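Side-chain contact in ficolin-3 (Homo sapiens, PDB 2J5Z), which acts as an innate immune lectin whose fibrinogen-like domain binds galactose, and which probably recognises carbohydrates on microbial surfaces: residues 40-45 with 52-57. Sequence-based numbering, arbitrary orientation.
Sequences PVFCDM and WLVFQR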
ATOM      1  N   PRO A  40      11.219   8.771  -3.441  1.00 16.99           N
ATOM      2  CA  PRO A  40      10.141   8.266  -2.577  1.00 16.13           C
ATOM      3  C   PRO A  40      10.733   7.599  -1.340  1.00 15.28           C
ATOM      4  O   PRO A  40      11.679   6.814  -1.449  1.00 14.19           O
ATOM      5  CB  PRO A  40       9.445   7.207  -3.450  1.00 16.82           C
ATOM      6  CG  PRO A  40       9.991   7.421  -4.841  1.00 16.61           C
ATOM      7  CD  PRO A  40      11.354   7.962  -4.660  1.00 17.40           C
ATOM      8  N   VAL A  41      10.167   7.897  -0.172  1.00 14.10           N
ATOM      9  CA  VAL A  41      10.625   7.307   1.082  1.00 13.22           C
ATOM     10  C   VAL A  41       9.409   7.060   1.953  1.00 13.09           C
ATOM     11  O   VAL A  41       8.387   7.730   1.792  1.00 14.29           O
ATOM     12  CB  VAL A  41      11.554   8.269   1.884  1.00 14.03           C
ATOM     13  CG1 VAL A  41      12.797   8.642   1.063  1.00 15.00           C
ATOM     14  CG2 VAL A  41      10.779   9.498   2.291  1.00 14.07           C
ATOM     15  N   PHE A  42       9.531   6.105   2.870  1.00 12.84           N
ATOM     16  CA  PHE A  42       8.475   5.848   3.850  1.00 12.45           C
ATOM     17  C   PHE A  42       8.730   6.642   5.106  1.00 12.48           C
ATOM     18  O   PHE A  42       9.774   6.469   5.747  1.00 13.84           O
ATOM     19  CB  PHE A  42       8.377   4.363   4.196  1.00 12.37           C
ATOM     20  CG  PHE A  42       7.190   4.038   5.054  1.00 13.36           C
ATOM     21  CD1 PHE A  42       5.968   3.711   4.469  1.00 13.79           C
ATOM     22  CD2 PHE A  42       7.280   4.091   6.434  1.00 13.87           C
ATOM     23  CE1 PHE A  42       4.861   3.428   5.248  1.00 13.07           C
ATOM     24  CE2 PHE A  42       6.160   3.813   7.230  1.00 14.30           C
ATOM     25  CZ  PHE A  42       4.956   3.475   6.622  1.00 14.60           C
ATOM     26  N   CYS A  43       7.792   7.528   5.446  1.00 13.15           N
ATOM     27  CA  CYS A  43       7.893   8.314   6.677  1.00 13.20           C
ATOM     28  C   CYS A  43       6.984   7.706   7.727  1.00 14.80           C
ATOM     29  O   CYS A  43       5.795   7.497   7.467  1.00 14.47           O
ATOM     30  CB  CYS A  43       7.444   9.745   6.441  1.00 14.97           C
ATOM     31  SG  CYS A  43       8.508  10.706   5.340  1.00 16.94           S
ATOM     32  N   ASP A  44       7.544   7.412   8.894  1.00 15.37           N
ATOM     33  CA  ASP A  44       6.716   6.982  10.025  1.00 16.52           C
ATOM     34  C   ASP A  44       6.408   8.238  10.816  1.00 17.33           C
ATOM     35  O   ASP A  44       7.299   8.836  11.418  1.00 16.66           O
ATOM     36  CB  ASP A  44       7.449   5.947  10.879  1.00 17.26           C
ATOM     37  CG  ASP A  44       6.643   5.508  12.094  1.00 20.56           C
ATOM     38  OD1 ASP A  44       5.812   6.297  12.585  1.00 21.35           O
ATOM     39  OD2 ASP A  44       6.852   4.364  12.559  1.00 23.09           O
ATOM     40  N   MET A  45       5.146   8.647  10.798  1.00 19.08           N
ATOM     41  CA  MET A  45       4.751   9.907  11.405  1.00 20.63           C
ATOM     42  C   MET A  45       4.149   9.718  12.792  1.00 23.30           C
ATOM     43  O   MET A  45       3.621  10.664  13.371  1.00 23.49           O
ATOM     44  CB  MET A  45       3.739  10.624  10.514  1.00 19.32           C
ATOM     45  CG  MET A  45       4.262  10.966   9.106  1.00 17.59           C
ATOM     46  SD  MET A  45       5.847  11.821   9.207  1.00 16.88           S
ATOM     47  CE  MET A  45       5.823  12.716   7.644  1.00 14.92           C
ATOM     48  N   TRP A  52      10.187   9.890  11.261  1.00 16.10           N
ATOM     49  CA  TRP A  52      11.231   8.895  10.973  1.00 16.24           C
ATOM     50  C   TRP A  52      11.246   8.449   9.518  1.00 15.55           C
ATOM     51  O   TRP A  52      10.223   8.062   8.976  1.00 14.05           O
ATOM     52  CB  TRP A  52      11.044   7.651  11.830  1.00 17.39           C
ATOM     53  CG  TRP A  52      11.183   7.878  13.303  1.00 19.09           C
ATOM     54  CD1 TRP A  52      10.182   8.154  14.190  1.00 20.91           C
ATOM     55  CD2 TRP A  52      12.385   7.801  14.063  1.00 19.77           C
ATOM     56  NE1 TRP A  52      10.687   8.272  15.450  1.00 20.00           N
ATOM     57  CE2 TRP A  52      12.041   8.057  15.409  1.00 20.51           C
ATOM     58  CE3 TRP A  52      13.717   7.547  13.743  1.00 20.10           C
ATOM     59  CZ2 TRP A  52      12.986   8.069  16.429  1.00 20.96           C
ATOM     60  CZ3 TRP A  52      14.665   7.571  14.766  1.00 21.18           C
ATOM     61  CH2 TRP A  52      14.289   7.825  16.090  1.00 20.46           C
ATOM     62  N   LEU A  53      12.426   8.468   8.902  1.00 14.34           N
ATOM     63  CA  LEU A  53      12.583   7.960   7.547  1.00 13.78           C
ATOM     64  C   LEU A  53      12.967   6.487   7.655  1.00 12.87           C
ATOM     65  O   LEU A  53      14.051   6.153   8.126  1.00 13.09           O
ATOM     66  CB  LEU A  53      13.681   8.744   6.813  1.00 14.23           C
ATOM     67  CG  LEU A  53      13.721   8.694   5.285  1.00 18.04           C
ATOM     68  CD1 LEU A  53      14.699   9.766   4.778  1.00 18.71           C
ATOM     69  CD2 LEU A  53      14.094   7.287   4.791  1.00 18.33           C
ATOM     70  N   VAL A  54      12.074   5.604   7.221  1.00 12.47           N
ATOM     71  CA  VAL A  54      12.310   4.171   7.306  1.00 12.91           C
ATOM     72  C   VAL A  54      13.045   3.719   6.064  1.00 12.23           C
ATOM     73  O   VAL A  54      12.502   3.812   4.955  1.00 13.40           O
ATOM     74  CB  VAL A  54      10.990   3.392   7.426  1.00 13.14           C
ATOM     75  CG1 VAL A  54      11.252   1.866   7.537  1.00 12.51           C
ATOM     76  CG2 VAL A  54      10.176   3.921   8.627  1.00 13.56           C
ATOM     77  N   PHE A  55      14.270   3.225   6.236  1.00 11.46           N
ATOM     78  CA  PHE A  55      15.074   2.880   5.060  1.00 10.74           C
ATOM     79  C   PHE A  55      15.249   1.379   4.835  1.00 10.98           C
ATOM     80  O   PHE A  55      15.787   0.968   3.810  1.00 11.07           O
ATOM     81  CB  PHE A  55      16.442   3.602   5.064  1.00 10.92           C
ATOM     82  CG  PHE A  55      17.395   3.176   6.178  1.00 11.13           C
ATOM     83  CD1 PHE A  55      18.295   2.128   5.990  1.00 12.25           C
ATOM     84  CD2 PHE A  55      17.433   3.880   7.378  1.00 11.18           C
ATOM     85  CE1 PHE A  55      19.183   1.744   7.011  1.00 11.95           C
ATOM     86  CE2 PHE A  55      18.328   3.518   8.398  1.00 12.78           C
ATOM     87  CZ  PHE A  55      19.209   2.453   8.206  1.00 12.98           C
ATOM     88  N   GLN A  56      14.836   0.570   5.813  1.00 10.71           N
ATOM     89  CA  GLN A  56      14.884  -0.896   5.674  1.00 10.92           C
ATOM     90  C   GLN A  56      13.696  -1.496   6.414  1.00 12.23           C
ATOM     91  O   GLN A  56      13.311  -1.010   7.467  1.00 12.54           O
ATOM     92  CB  GLN A  56      16.194  -1.459   6.243  1.00 10.64           C
ATOM     93  CG  GLN A  56      16.433  -2.958   5.931  1.00 10.67           C
ATOM     94  CD  GLN A  56      16.081  -3.909   7.083  1.00 12.45           C
ATOM     95  OE1 GLN A  56      15.257  -3.605   7.942  1.00 14.22           O
ATOM     96  NE2 GLN A  56      16.713  -5.071   7.086  1.00 13.79           N
ATOM     97  N   ARG A  57      13.102  -2.544   5.849  1.00 12.95           N
ATOM     98  CA  ARG A  57      11.969  -3.163   6.498  1.00 14.38           C
ATOM     99  C   ARG A  57      11.943  -4.631   6.096  1.00 14.46           C
ATOM    100  O   ARG A  57      12.070  -4.946   4.913  1.00 14.54           O
ATOM    101  CB  ARG A  57      10.683  -2.441   6.077  1.00 16.12           C
ATOM    102  CG  ARG A  57       9.427  -2.858   6.787  1.00 19.98           C
ATOM    103  CD  ARG A  57       8.343  -1.778   6.610  1.00 22.03           C
ATOM    104  NE  ARG A  57       7.800  -1.746   5.254  1.00 21.51           N
ATOM    105  CZ  ARG A  57       6.835  -0.923   4.859  1.00 23.12           C
ATOM    106  NH1 ARG A  57       6.319  -0.047   5.709  1.00 23.77           N
ATOM    107  NH2 ARG A  57       6.387  -0.967   3.614  1.00 23.07           N
TER
HETATM  108  O   HOH W   1      11.924   4.511   2.467  1.00 15.43           O
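Trp52 and Asp44 are joined by a pair of backbone hydrogen bonds, Asp44 N to Trp52 O at 2.8 Å and Trp52 N to Asp44 O at 3.1 Å, which make them a hydrogen-bonded antiparallel pair. Trp52 O also receives the CA of Cys43 in a C-H...O contact. On the face that these two residues share with Phe42 and Val54, Trp52 CB lies 4.1 Å from Asp44 CB. The indole meets Asp44 O near its ring plane. The buried carboxylate of Asp44 reaches beyond the pair: OD2 forms a salt bridge with Arg217, and OD1 takes the backbone N-H groups of Asp46 and Thr47.

Leu53 stands across from Cys43, on the face where Cys43 is disulfide-bonded to Cys15. Leu53 CD2 reaches along to Val41 CB at 4.0 Å, the two side chains crossing at about a right angle. These strands form an antiparallel beta hairpin within the fibrinogen C-terminal domain; 28-32 continues the sheet beyond 40-44, and 215-220 pairs with 52-57.

At Val54 the backbone N donates to Phe42 O (2.9 Å), but Phe42 N and Val54 O are linked through a water, which accepts from Phe42 N and donates to Val54 O. Val54 CG2, anti to its own carbonyl carbon, meets the edge of the Phe42 ring at CD2 (3.6 Å).

Phe55 and Gln56 form a classic beta bulge opposite Met218. Past it, Arg57 bends at chi3 (72°) and sets NH1 3.7 Å above the centre of the Phe42 ring, a cation-pi contact with the guanidinium plane inclined 61° to the ring. Arg57 NE is held by Ser81 O, while NH1 also forms a salt bridge with Glu80 of a neighbouring subunit.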